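Peptide ABC transporter, peptide-binding protein (Thermus thermophilus, PDB 2D5W) probably binds oligopeptides for uptake by an ABC transporter, and is captured here holding a pentapeptide. Local coordinates at residues N120-F123 and W124-N128; D509-D512 and R513-Q517; E371-L374 and K375-E378; S274-F277 and D278-R281; E165-R168 and V169-A172. One frame throughout, in Å; residues are numbered along the deposited sequence.

Along the chain the order is contact 1, contact 5, contact 4, contact 3 and contact 2. Contacts 1 and 5 lie on the same side of the chain's centre, their centres about 22 Å apart, and both pack against helix 101-112. Contact 2 comes nearer still to contact 1, about 18 Å between centres and about 7 Å between nearest atoms, and Asn483 touches side chains of both. Contacts 3 and 4, about 30 Å apart between centres, both meet helix 416-431. Contacts 3 and 5 are the most widely separated pair, centres about 56 Å apart. The five local turns thus sample distant parts of the peptide-binding fold, and contact 1 itself reaches the bound peptide through Asn120.

Contact 1: residues N120-F123 and W124-N128; sequences NPDF and WERVN
Phe123 sets an edge of its ring against the face of the Trp124 indole, a T-shaped (edge-to-face) pair with 4.9 Å between the centroids of the Phe123 ring and the Trp124 five-membered ring and 80° between the planes. Phe123 CD2 leads the approach, 3.6 Å from Trp124 CE2. Different first torsions let these sequence neighbours meet: Phe123 CG stands anti to its N (chi1 171°), while Trp124 CG lies beside its own N (chi1 -74°). A turn later, Val127 lays CG2 over a face of the Phe123 ring, a CH-pi contact 3.7 Å from the centroid. Replacing Trp124 by an alanine would probably open a gap beside Phe123 CD2 and CE2 and leave that ring freer to shift. The polar counterpart is a salt bridge, Arg126 NE to Asp122 OD1 at 2.8 Å, which lies in the guanidinium plane and meets the oxygen on its syn side. A water joins the same OD1 to Arg126 NH1, while Asp122 OD2 is held by Tyr145 and Thr486. Val127 N still bonds to Phe123 O at 3.0 Å as the helix gives way to strand 127-131. Asn120 packs on an apolar side chain of the bound peptide. From helix 101-112, Phe108 adds a second edge-to-face partner for Trp124 and Lys112 binds the Trp124 and Val127 carbonyls; Phe141 of strand 136-141 packs against Arg126 and Val127.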
loop_
_atom_site.group_PDB
_atom_site.type_symbol
_atom_site.label_atom_id
_atom_site.label_comp_id
_atom_site.label_asym_id
_atom_site.label_seq_id
_atom_site.Cartn_x
_atom_site.Cartn_y
_atom_site.Cartn_z
ATOM N N ASN A 120 0.714 8.381 8.258
ATOM C CA ASN A 120 2.066 8.867 8.504
ATOM C C ASN A 120 2.068 10.155 9.309
ATOM O O ASN A 120 2.136 11.255 8.756
ATOM C CB ASN A 120 2.813 9.074 7.179
ATOM C CG ASN A 120 1.917 9.594 6.074
ATOM O OD1 ASN A 120 1.015 8.893 5.611
ATOM N ND2 ASN A 120 2.161 10.826 5.641
ATOM N N PRO A 121 1.999 10.030 10.640
ATOM C CA PRO A 121 1.991 11.189 11.537
ATOM C C PRO A 121 3.273 12.016 11.454
ATOM O O PRO A 121 3.274 13.194 11.803
ATOM C CB PRO A 121 1.785 10.567 12.917
ATOM C CG PRO A 121 1.076 9.286 12.618
ATOM C CD PRO A 121 1.775 8.782 11.389
ATOM N N ASP A 122 4.363 11.401 11.002
ATOM C CA ASP A 122 5.626 12.124 10.869
ATOM C C ASP A 122 5.494 13.193 9.788
ATOM O O ASP A 122 5.859 14.349 10.004
ATOM C CB ASP A 122 6.766 11.156 10.525
ATOM C CG ASP A 122 8.036 11.877 10.104
ATOM O OD1 ASP A 122 8.147 12.247 8.916
ATOM O OD2 ASP A 122 8.914 12.085 10.967
ATOM N N PHE A 123 4.972 12.807 8.627
ATOM C CA PHE A 123 4.780 13.737 7.521
ATOM C C PHE A 123 3.946 14.920 7.992
ATOM O O PHE A 123 4.300 16.081 7.775
ATOM C CB PHE A 123 4.048 13.036 6.367
ATOM C CG PHE A 123 3.605 13.962 5.259
ATOM C CD1 PHE A 123 4.437 14.223 4.174
ATOM C CD2 PHE A 123 2.351 14.569 5.300
ATOM C CE1 PHE A 123 4.027 15.069 3.145
ATOM C CE2 PHE A 123 1.932 15.420 4.274
ATOM C CZ PHE A 123 2.774 15.669 3.195
ATOM N N TRP A 124 2.839 14.614 8.658
ATOM C CA TRP A 124 1.940 15.654 9.113
ATOM C C TRP A 124 2.476 16.571 10.199
ATOM O O TRP A 124 1.885 17.608 10.489
ATOM C CB TRP A 124 0.598 15.026 9.493
ATOM C CG TRP A 124 -0.138 14.636 8.248
ATOM C CD1 TRP A 124 -0.317 13.378 7.745
ATOM C CD2 TRP A 124 -0.681 15.538 7.280
ATOM N NE1 TRP A 124 -0.934 13.447 6.515
ATOM C CE2 TRP A 124 -1.168 14.762 6.208
ATOM C CE3 TRP A 124 -0.798 16.934 7.216
ATOM C CZ2 TRP A 124 -1.765 15.337 5.078
ATOM C CZ3 TRP A 124 -1.388 17.505 6.096
ATOM C CH2 TRP A 124 -1.864 16.706 5.042
ATOM N N GLU A 125 3.611 16.205 10.781
ATOM C CA GLU A 125 4.227 17.040 11.800
ATOM C C GLU A 125 5.238 17.997 11.177
ATOM O O GLU A 125 5.356 19.145 11.606
ATOM C CB GLU A 125 4.940 16.174 12.845
ATOM C CG GLU A 125 4.009 15.465 13.806
ATOM C CD GLU A 125 3.329 16.421 14.769
ATOM O OE1 GLU A 125 2.414 15.981 15.495
ATOM O OE2 GLU A 125 3.716 17.610 14.807
ATOM N N ARG A 126 5.944 17.542 10.147
ATOM C CA ARG A 126 6.985 18.364 9.535
ATOM C C ARG A 126 6.680 19.022 8.191
ATOM O O ARG A 126 7.521 19.740 7.657
ATOM C CB ARG A 126 8.265 17.532 9.409
ATOM C CG ARG A 126 8.147 16.421 8.398
ATOM C CD ARG A 126 9.286 15.407 8.468
ATOM N NE ARG A 126 9.084 14.429 7.408
ATOM C CZ ARG A 126 9.398 14.643 6.135
ATOM N NH1 ARG A 126 9.153 13.714 5.223
ATOM N NH2 ARG A 126 10.000 15.770 5.782
ATOM N N VAL A 127 5.496 18.793 7.635
ATOM C CA VAL A 127 5.169 19.400 6.352
ATOM C C VAL A 127 4.074 20.448 6.495
ATOM O O VAL A 127 3.089 20.244 7.204
ATOM C CB VAL A 127 4.730 18.336 5.321
ATOM C CG1 VAL A 127 4.483 18.987 3.964
ATOM C CG2 VAL A 127 5.801 17.262 5.206
ATOM N N ASN A 128 4.268 21.578 5.825
ATOM C CA ASN A 128 3.309 22.671 5.856
ATOM C C ASN A 128 3.185 23.256 4.460
ATOM O O ASN A 128 3.929 22.884 3.552
ATOM C CB ASN A 128 3.768 23.749 6.842
ATOM C CG ASN A 128 3.524 23.356 8.285
ATOM O OD1 ASN A 128 2.381 23.312 8.740
ATOM N ND2 ASN A 128 4.597 23.058 9.009
HETATM O O HOH W 1 7.551 11.394 6.207
#

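Contact 2: residues D509-D512 and R513-Q517; sequences DEFD and RLTSQ
Asp509 O accepts from Arg513 N at 3.0 Å, the first of a run of i-to-i+4 bonds in alpha-helix 509-518. Arg513 bends at its third torsion (chi3 -54°), which folds the guanidinium back over this turn and brings NH2 within 3.7 Å of Glu510 CB. Glu510 in turn lies alongside Leu514, the two side chains pointing the same way, with Glu510 CG 4.1 Å from Leu514 CD1; both also pack on Ile537 of helix 524-541. Phe511 presents one ring face to Thr515 CG2, a CH-pi contact 4.0 Å from the centroid, and its carbonyl takes two bonds, from Thr515 N and from Thr515 OG1 at 2.8 Å, which arrive from opposite faces of the carbonyl plane. A valine in place of Thr515 would probably leave Phe511 O with its backbone donor but without the hydroxyl bond, and would take one partner from Gln480 NE2. The Asp512 carboxylate binds the backbone N atoms of Tyr481 and Lys482, tying the helix to the loop beside it. The backbone carbonyl of Asp512 is doubly gripped as well: Ser516 N reaches Asp512 O at 2.9 Å, and Ser516 OG meets the same oxygen at 2.7 Å from the opposite face.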
loop_
_atom_site.group_PDB
_atom_site.type_symbol
_atom_site.label_atom_id
_atom_site.label_comp_id
_atom_site.label_asym_id
_atom_site.label_seq_id
_atom_site.Cartn_x
_atom_site.Cartn_y
_atom_site.Cartn_z
ATOM N N ASP A 509 14.288 0.822 20.216
ATOM C CA ASP A 509 14.827 2.173 20.215
ATOM C C ASP A 509 16.022 2.387 19.305
ATOM O O ASP A 509 16.161 3.459 18.714
ATOM C CB ASP A 509 15.150 2.615 21.645
ATOM C CG ASP A 509 13.903 2.748 22.503
ATOM O OD1 ASP A 509 12.792 2.820 21.936
ATOM O OD2 ASP A 509 14.029 2.791 23.745
ATOM N N GLU A 510 16.883 1.381 19.176
ATOM C CA GLU A 510 18.043 1.522 18.308
ATOM C C GLU A 510 17.587 1.579 16.852
ATOM O O GLU A 510 18.115 2.353 16.055
ATOM C CB GLU A 510 19.022 0.364 18.524
ATOM C CG GLU A 510 20.298 0.479 17.703
ATOM C CD GLU A 510 21.361 -0.517 18.130
ATOM O OE1 GLU A 510 21.077 -1.733 18.147
ATOM O OE2 GLU A 510 22.487 -0.080 18.450
ATOM N N PHE A 511 16.595 0.762 16.513
ATOM C CA PHE A 511 16.048 0.752 15.160
ATOM C C PHE A 511 15.474 2.142 14.859
ATOM O O PHE A 511 15.690 2.693 13.778
ATOM C CB PHE A 511 14.940 -0.297 15.049
ATOM C CG PHE A 511 14.322 -0.392 13.680
ATOM C CD1 PHE A 511 14.834 -1.263 12.721
ATOM C CD2 PHE A 511 13.226 0.396 13.349
ATOM C CE1 PHE A 511 14.261 -1.352 11.452
ATOM C CE2 PHE A 511 12.644 0.319 12.087
ATOM C CZ PHE A 511 13.163 -0.557 11.138
ATOM N N ASP A 512 14.743 2.706 15.819
ATOM C CA ASP A 512 14.154 4.030 15.631
ATOM C C ASP A 512 15.227 5.093 15.430
ATOM O O ASP A 512 15.077 5.988 14.600
ATOM C CB ASP A 512 13.276 4.417 16.827
ATOM C CG ASP A 512 11.978 3.632 16.882
ATOM O OD1 ASP A 512 11.724 2.827 15.962
ATOM O OD2 ASP A 512 11.205 3.821 17.843
ATOM N N ARG A 513 16.314 4.995 16.187
ATOM C CA ARG A 513 17.392 5.966 16.070
ATOM C C ARG A 513 18.056 5.902 14.699
ATOM O O ARG A 513 18.277 6.927 14.053
ATOM C CB ARG A 513 18.440 5.719 17.156
ATOM C CG ARG A 513 19.454 6.839 17.299
ATOM C CD ARG A 513 20.471 6.542 18.393
ATOM N NE ARG A 513 19.839 6.222 19.671
ATOM C CZ ARG A 513 19.421 5.009 20.020
ATOM N NH1 ARG A 513 18.851 4.814 21.201
ATOM N NH2 ARG A 513 19.584 3.984 19.193
ATOM N N LEU A 514 18.371 4.691 14.256
ATOM C CA LEU A 514 19.022 4.492 12.969
ATOM C C LEU A 514 18.176 4.970 11.796
ATOM O O LEU A 514 18.667 5.692 10.929
ATOM C CB LEU A 514 19.374 3.014 12.784
ATOM C CG LEU A 514 20.487 2.479 13.691
ATOM C CD1 LEU A 514 20.455 0.957 13.682
ATOM C CD2 LEU A 514 21.842 2.996 13.227
ATOM N N THR A 515 16.908 4.570 11.771
ATOM C CA THR A 515 16.018 4.960 10.681
ATOM C C THR A 515 15.669 6.446 10.704
ATOM O O THR A 515 15.535 7.065 9.649
ATOM C CB THR A 515 14.717 4.110 10.681
ATOM O OG1 THR A 515 14.096 4.166 11.970
ATOM C CG2 THR A 515 15.029 2.657 10.334
ATOM N N SER A 516 15.527 7.021 11.895
ATOM C CA SER A 516 15.220 8.443 11.998
ATOM C C SER A 516 16.386 9.268 11.470
ATOM O O SER A 516 16.189 10.325 10.877
ATOM C CB SER A 516 14.926 8.834 13.448
ATOM O OG SER A 516 13.734 8.218 13.902
ATOM N N GLN A 517 17.609 8.790 11.682
ATOM C CA GLN A 517 18.772 9.513 11.188
ATOM C C GLN A 517 18.938 9.276 9.690
ATOM O O GLN A 517 19.249 10.195 8.933
ATOM C CB GLN A 517 20.043 9.057 11.902
ATOM C CG GLN A 517 21.253 9.898 11.528
ATOM C CD GLN A 517 22.546 9.383 12.126
ATOM O OE1 GLN A 517 22.591 8.978 13.289
ATOM N NE2 GLN A 517 23.611 9.414 11.338
#

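Contact 3: residues E371-L374 and K375-E378; sequences EFDL and KKAE
Lys376 stretches back across the carboxylate of Asp373, its CG 3.6 Å from Asp373 OD2, and ends at Glu371. The chain is extended beyond CG, which gives it the length to span five residues; Lys376 NZ donates to Glu371 OE2 at 2.7 Å, a salt bridge that uses the syn lone pair of that oxygen. Glu371 meets it by folding: its chain bends at the second torsion (chi2 -79°), and the two side chains cross at about a right angle. Asp373 lies between them in sequence and has a different task. With CG anti to N (chi1 -171°), its OD1 comes over the first turn of helix 374-383 and accepts from Lys376 N at 3.1 Å, a bond that arrives from above the carboxylate plane, and more weakly from Lys375 N at 2.9 Å. The nearby ammonium of Lys376 would probably add a favourable field for this carboxylate, although it binds Glu371. Behind the cap the regular helix bonds begin, Ala377 N to Asp373 O at 3.2 Å and Glu378 N to Leu374 O at 2.9 Å. Leu374 and Ala377 pack on Ile432, and His333 of helix 325-333 touches Lys376 and Ala377. An aspartate at the N-cap, whose carboxylate accepts backbone N-H groups of the first turn, is the classic start of an alpha-helix, here with the Glu371-Lys376 ion pair beside it at the surface.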
loop_
_atom_site.group_PDB
_atom_site.type_symbol
_atom_site.label_atom_id
_atom_site.label_comp_id
_atom_site.label_asym_id
_atom_site.label_seq_id
_atom_site.Cartn_x
_atom_site.Cartn_y
_atom_site.Cartn_z
ATOM N N GLU A 371 16.832 -20.600 8.416
ATOM C CA GLU A 371 16.565 -21.747 7.563
ATOM C C GLU A 371 15.474 -22.640 8.143
ATOM O O GLU A 371 15.174 -22.580 9.334
ATOM C CB GLU A 371 17.848 -22.566 7.359
ATOM C CG GLU A 371 18.253 -23.451 8.541
ATOM C CD GLU A 371 18.944 -22.706 9.672
ATOM O OE1 GLU A 371 18.976 -21.457 9.659
ATOM O OE2 GLU A 371 19.458 -23.382 10.588
ATOM N N PHE A 372 14.876 -23.458 7.286
ATOM C CA PHE A 372 13.842 -24.383 7.720
ATOM C C PHE A 372 14.506 -25.467 8.564
ATOM O O PHE A 372 15.349 -26.215 8.070
ATOM C CB PHE A 372 13.159 -25.009 6.504
ATOM C CG PHE A 372 12.114 -26.027 6.854
ATOM C CD1 PHE A 372 11.039 -25.688 7.667
ATOM C CD2 PHE A 372 12.205 -27.328 6.373
ATOM C CE1 PHE A 372 10.068 -26.631 7.996
ATOM C CE2 PHE A 372 11.240 -28.278 6.696
ATOM C CZ PHE A 372 10.170 -27.929 7.510
ATOM N N ASP A 373 14.136 -25.534 9.838
ATOM C CA ASP A 373 14.701 -26.525 10.754
ATOM C C ASP A 373 13.751 -26.714 11.929
ATOM O O ASP A 373 13.745 -25.920 12.873
ATOM C CB ASP A 373 16.059 -26.054 11.276
ATOM C CG ASP A 373 16.790 -27.130 12.057
ATOM O OD1 ASP A 373 16.128 -27.934 12.743
ATOM O OD2 ASP A 373 18.036 -27.164 11.993
ATOM N N LEU A 374 12.954 -27.773 11.873
ATOM C CA LEU A 374 11.995 -28.045 12.932
ATOM C C LEU A 374 12.660 -28.324 14.275
ATOM O O LEU A 374 12.085 -28.043 15.323
ATOM C CB LEU A 374 11.089 -29.212 12.534
ATOM C CG LEU A 374 10.211 -28.957 11.303
ATOM C CD1 LEU A 374 9.357 -30.182 11.023
ATOM C CD2 LEU A 374 9.329 -27.739 11.536
ATOM N N LYS A 375 13.870 -28.872 14.250
ATOM C CA LYS A 375 14.578 -29.159 15.491
ATOM C C LYS A 375 14.887 -27.866 16.238
ATOM O O LYS A 375 14.719 -27.788 17.457
ATOM C CB LYS A 375 15.878 -29.916 15.208
ATOM C CG LYS A 375 15.670 -31.327 14.686
ATOM C CD LYS A 375 16.997 -32.034 14.443
ATOM C CE LYS A 375 17.813 -32.154 15.724
ATOM N NZ LYS A 375 17.097 -32.933 16.772
ATOM N N LYS A 376 15.339 -26.851 15.507
ATOM C CA LYS A 376 15.650 -25.568 16.127
ATOM C C LYS A 376 14.382 -24.932 16.685
ATOM O O LYS A 376 14.396 -24.351 17.768
ATOM C CB LYS A 376 16.310 -24.621 15.121
ATOM C CG LYS A 376 17.764 -24.951 14.827
ATOM C CD LYS A 376 18.421 -23.861 13.992
ATOM C CE LYS A 376 19.902 -24.141 13.793
ATOM N NZ LYS A 376 20.569 -23.061 13.017
ATOM N N ALA A 377 13.285 -25.046 15.944
ATOM C CA ALA A 377 12.014 -24.486 16.389
ATOM C C ALA A 377 11.582 -25.155 17.691
ATOM O O ALA A 377 11.184 -24.484 18.642
ATOM C CB ALA A 377 10.944 -24.681 15.316
ATOM N N GLU A 378 11.672 -26.481 17.726
ATOM C CA GLU A 378 11.292 -27.254 18.904
ATOM C C GLU A 378 12.105 -26.864 20.138
ATOM O O GLU A 378 11.557 -26.729 21.236
ATOM C CB GLU A 378 11.467 -28.748 18.619
ATOM C CG GLU A 378 11.125 -29.660 19.788
ATOM C CD GLU A 378 11.285 -31.131 19.442
ATOM O OE1 GLU A 378 11.036 -31.981 20.321
ATOM O OE2 GLU A 378 11.659 -31.435 18.289
#

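Contact 4: residues S274-F277 and D278-R281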
loop_
_atom_site.group_PDB
_atom_site.type_symbol
_atom_site.label_atom_id
_atom_site.label_comp_id
_atom_site.label_asym_id
_atom_site.label_seq_id
_atom_site.Cartn_x
_atom_site.Cartn_y
_atom_site.Cartn_z
ATOM N N SER A 274 -4.434 -8.718 -8.914
ATOM C CA SER A 274 -5.231 -9.667 -9.671
ATOM C C SER A 274 -4.747 -11.101 -9.502
ATOM O O SER A 274 -5.059 -11.744 -8.503
ATOM C CB SER A 274 -5.234 -9.265 -11.155
ATOM O OG SER A 274 -3.917 -9.125 -11.664
ATOM N N LEU A 275 -3.985 -11.587 -10.476
ATOM C CA LEU A 275 -3.460 -12.947 -10.466
ATOM C C LEU A 275 -2.135 -13.034 -9.733
ATOM O O LEU A 275 -1.386 -12.060 -9.665
ATOM C CB LEU A 275 -3.259 -13.435 -11.902
ATOM C CG LEU A 275 -4.460 -13.333 -12.842
ATOM C CD1 LEU A 275 -4.047 -13.763 -14.247
ATOM C CD2 LEU A 275 -5.597 -14.200 -12.321
ATOM N N THR A 276 -1.838 -14.208 -9.192
ATOM C CA THR A 276 -0.577 -14.390 -8.498
ATOM C C THR A 276 0.463 -14.932 -9.483
ATOM O O THR A 276 0.121 -15.383 -10.578
ATOM C CB THR A 276 -0.746 -15.306 -7.264
ATOM O OG1 THR A 276 -1.364 -16.539 -7.643
ATOM C CG2 THR A 276 -1.630 -14.616 -6.229
ATOM N N PHE A 277 1.729 -14.862 -9.098
ATOM C CA PHE A 277 2.844 -15.277 -9.949
ATOM C C PHE A 277 2.673 -16.639 -10.619
ATOM O O PHE A 277 2.875 -16.779 -11.830
ATOM C CB PHE A 277 4.128 -15.263 -9.119
ATOM C CG PHE A 277 5.389 -15.349 -9.931
ATOM C CD1 PHE A 277 6.000 -14.197 -10.419
ATOM C CD2 PHE A 277 5.982 -16.578 -10.187
ATOM C CE1 PHE A 277 7.186 -14.272 -11.149
ATOM C CE2 PHE A 277 7.168 -16.663 -10.915
ATOM C CZ PHE A 277 7.770 -15.508 -11.396
ATOM N N ASP A 278 2.312 -17.639 -9.826
ATOM C CA ASP A 278 2.111 -18.994 -10.324
ATOM C C ASP A 278 1.026 -19.052 -11.396
ATOM O O ASP A 278 1.135 -19.802 -12.366
ATOM C CB ASP A 278 1.748 -19.928 -9.165
ATOM C CG ASP A 278 0.560 -19.427 -8.356
ATOM O OD1 ASP A 278 -0.430 -20.178 -8.222
ATOM O OD2 ASP A 278 0.617 -18.286 -7.850
ATOM N N GLN A 279 -0.024 -18.259 -11.231
ATOM C CA GLN A 279 -1.105 -18.265 -12.207
ATOM C C GLN A 279 -0.658 -17.662 -13.533
ATOM O O GLN A 279 -1.062 -18.122 -14.602
ATOM C CB GLN A 279 -2.308 -17.498 -11.665
ATOM C CG GLN A 279 -2.879 -18.091 -10.393
ATOM C CD GLN A 279 -4.076 -17.320 -9.892
ATOM O OE1 GLN A 279 -3.990 -16.119 -9.629
ATOM N NE2 GLN A 279 -5.205 -18.001 -9.766
ATOM N N GLY A 280 0.192 -16.644 -13.456
ATOM C CA GLY A 280 0.681 -15.991 -14.657
ATOM C C GLY A 280 1.493 -16.909 -15.547
ATOM O O GLY A 280 1.610 -16.667 -16.749
ATOM N N ARG A 281 2.064 -17.962 -14.971
ATOM C CA ARG A 281 2.856 -18.898 -15.758
ATOM C C ARG A 281 2.207 -20.276 -15.856
ATOM O O ARG A 281 2.848 -21.241 -16.274
ATOM C CB ARG A 281 4.278 -19.005 -15.184
ATOM C CG ARG A 281 4.371 -19.444 -13.733
ATOM C CD ARG A 281 5.672 -18.940 -13.096
ATOM N NE ARG A 281 6.877 -19.484 -13.722
ATOM C CZ ARG A 281 7.410 -20.667 -13.427
ATOM N NH1 ARG A 281 8.507 -21.079 -14.052
ATOM N NH2 ARG A 281 6.859 -21.432 -12.494
#
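Thr276 is held by two side chains of the turn that follows it. Its OG1 donates to Asp278 OD2 at 2.6 Å, meeting the carboxylate on the syn side, and its backbone N donates to Gln279 OE1 at 2.9 Å, in the amide's carbonyl plane on a lone pair and nearly straight (166°). The two acceptors reach back in different ways: Asp278 wedges CG between its own N and carbonyl carbon (chi1 54°), which turns the carboxylate back along the threonine side chain, the two pointing the same way, whereas Gln279, extended beyond CG (chi2 -179°), sweeps across it obliquely. Next comes the backbone, with Gly280 N bonded to Thr276 O at 3.1 Å and a weak bond from Gln279 N to the same oxygen, bonds of the short, weakly bonded helical turn at about 277-280. Around this polar core, Leu275 sets its CB 3.6 Å from Gln279 OE1 and packs its side chain on Leu258 and Leu259 of helix 255-264. Phe277 meets the bent chain of Arg281, CE2 lying 3.5 Å from Arg281 CD, with ring and guanidinium planes only moderately inclined. The charged end of Arg281 belongs to Asp346, and Phe277 also meets the ring of Phe297. Thr276 and Asp278 touch Val417 of helix 416-431. With both the hydroxyl and the N-H of a buried threonine matched to acceptors within the same turn, the chain can make its short helical turn in the interior without leaving either donor unmet.

Contact 5: residues E165-R168 and V169-A172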
loop_
_atom_site.group_PDB
_atom_site.type_symbol
_atom_site.label_atom_id
_atom_site.label_comp_id
_atom_site.label_asym_id
_atom_site.label_seq_id
_atom_site.Cartn_x
_atom_site.Cartn_y
_atom_site.Cartn_z
ATOM N N GLU A 165 -19.168 20.348 5.009
ATOM C CA GLU A 165 -19.308 19.314 6.023
ATOM C C GLU A 165 -18.110 19.338 6.969
ATOM O O GLU A 165 -18.263 19.157 8.177
ATOM C CB GLU A 165 -19.432 17.930 5.383
ATOM C CG GLU A 165 -19.528 16.794 6.397
ATOM C CD GLU A 165 -20.817 16.813 7.199
ATOM O OE1 GLU A 165 -20.893 16.088 8.213
ATOM O OE2 GLU A 165 -21.756 17.543 6.818
ATOM N N TRP A 166 -16.919 19.568 6.423
ATOM C CA TRP A 166 -15.715 19.618 7.244
ATOM C C TRP A 166 -15.840 20.692 8.323
ATOM O O TRP A 166 -15.430 20.484 9.463
ATOM C CB TRP A 166 -14.483 19.887 6.373
ATOM C CG TRP A 166 -13.228 20.118 7.173
ATOM C CD1 TRP A 166 -12.482 21.262 7.214
ATOM C CD2 TRP A 166 -12.594 19.194 8.071
ATOM N NE1 TRP A 166 -11.426 21.109 8.081
ATOM C CE2 TRP A 166 -11.470 19.851 8.621
ATOM C CE3 TRP A 166 -12.866 17.876 8.465
ATOM C CZ2 TRP A 166 -10.618 19.236 9.545
ATOM C CZ3 TRP A 166 -12.016 17.263 9.387
ATOM C CH2 TRP A 166 -10.906 17.946 9.914
ATOM N N GLU A 167 -16.409 21.841 7.969
ATOM C CA GLU A 167 -16.570 22.912 8.947
ATOM C C GLU A 167 -17.456 22.440 10.096
ATOM O O GLU A 167 -17.208 22.767 11.260
ATOM C CB GLU A 167 -17.177 24.155 8.291
ATOM C CG GLU A 167 -16.256 24.842 7.293
ATOM C CD GLU A 167 -14.922 25.232 7.903
ATOM O OE1 GLU A 167 -14.922 25.868 8.979
ATOM O OE2 GLU A 167 -13.875 24.907 7.305
ATOM N N ARG A 168 -18.485 21.664 9.773
ATOM C CA ARG A 168 -19.374 21.143 10.801
ATOM C C ARG A 168 -18.631 20.123 11.660
ATOM O O ARG A 168 -18.794 20.089 12.881
ATOM C CB ARG A 168 -20.610 20.497 10.169
ATOM C CG ARG A 168 -21.572 21.501 9.542
ATOM C CD ARG A 168 -22.882 20.841 9.140
ATOM N NE ARG A 168 -22.770 20.074 7.902
ATOM C CZ ARG A 168 -22.746 20.613 6.687
ATOM N NH1 ARG A 168 -22.829 21.928 6.541
ATOM N NH2 ARG A 168 -22.642 19.837 5.616
ATOM N N VAL A 169 -17.808 19.299 11.019
ATOM C CA VAL A 169 -17.031 18.290 11.727
ATOM C C VAL A 169 -16.049 18.965 12.681
ATOM O O VAL A 169 -15.911 18.550 13.830
ATOM C CB VAL A 169 -16.270 17.379 10.730
ATOM C CG1 VAL A 169 -15.326 16.440 11.478
ATOM C CG2 VAL A 169 -17.272 16.574 9.909
ATOM N N LYS A 170 -15.374 20.010 12.210
ATOM C CA LYS A 170 -14.424 20.735 13.048
ATOM C C LYS A 170 -15.112 21.312 14.277
ATOM O O LYS A 170 -14.577 21.250 15.386
ATOM C CB LYS A 170 -13.769 21.879 12.272
ATOM C CG LYS A 170 -12.734 21.446 11.260
ATOM C CD LYS A 170 -11.904 22.632 10.782
ATOM C CE LYS A 170 -12.762 23.694 10.112
ATOM N NZ LYS A 170 -11.944 24.863 9.681
ATOM N N ALA A 171 -16.296 21.882 14.078
ATOM C CA ALA A 171 -17.044 22.469 15.182
ATOM C C ALA A 171 -17.354 21.402 16.225
ATOM O O ALA A 171 -17.244 21.645 17.426
ATOM C CB ALA A 171 -18.337 23.097 14.670
ATOM N N ALA A 172 -17.730 20.215 15.761
ATOM C CA ALA A 172 -18.053 19.117 16.664
ATOM C C ALA A 172 -16.805 18.593 17.369
ATOM O O ALA A 172 -16.860 18.191 18.530
ATOM C CB ALA A 172 -18.732 17.989 15.894
#
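Trp166 and Lys170 meet through contrasting first torsions: Trp166 CG stands anti to N (chi1 173°), whereas Lys170 CG lies beside its N (chi1 -74°) and the chain then bends at chi3 (-61°). The lysine's aliphatic part thereby runs across one face of the indole at about a right angle. Its CG makes a CH-pi contact 3.6 Å from the centroid of the Trp166 five-membered ring, and CE carries the ammonium beyond the ring toward Glu167. There Lys170 NZ bonds to Glu167 OE2 at 3.1 Å, on the syn side, and more weakly to OE1 at 3.2 Å; the two side chains lie alongside each other. Glu109 supplies a further partner, its OE2 taking both Lys170 NZ and Trp166 NE1, so a single carboxylate oxygen fixes the indole and the ammonium together. Val169, on the other hand, lays CG1 4.0 Å from Trp166 CZ3 and brings CG2 near Glu165. A separate ion pair lies in the turn before it: Arg168 turns side-on to Glu165, with NH2 2.7 Å and NE 2.9 Å from the same Glu165 OE2, and one face of its guanidinium lies over Glu165 CA. The backbone keeps regular alpha-helical bonds throughout, such as Lys170 N to Trp166 O at 2.8 Å. Helix 159-173 is thus packed on two others: Phe106, Glu109 and Val110 of helix 101-112 meet Trp166, while Val169 rests on Leu188, Tyr189 and Phe192 of helix 182-194.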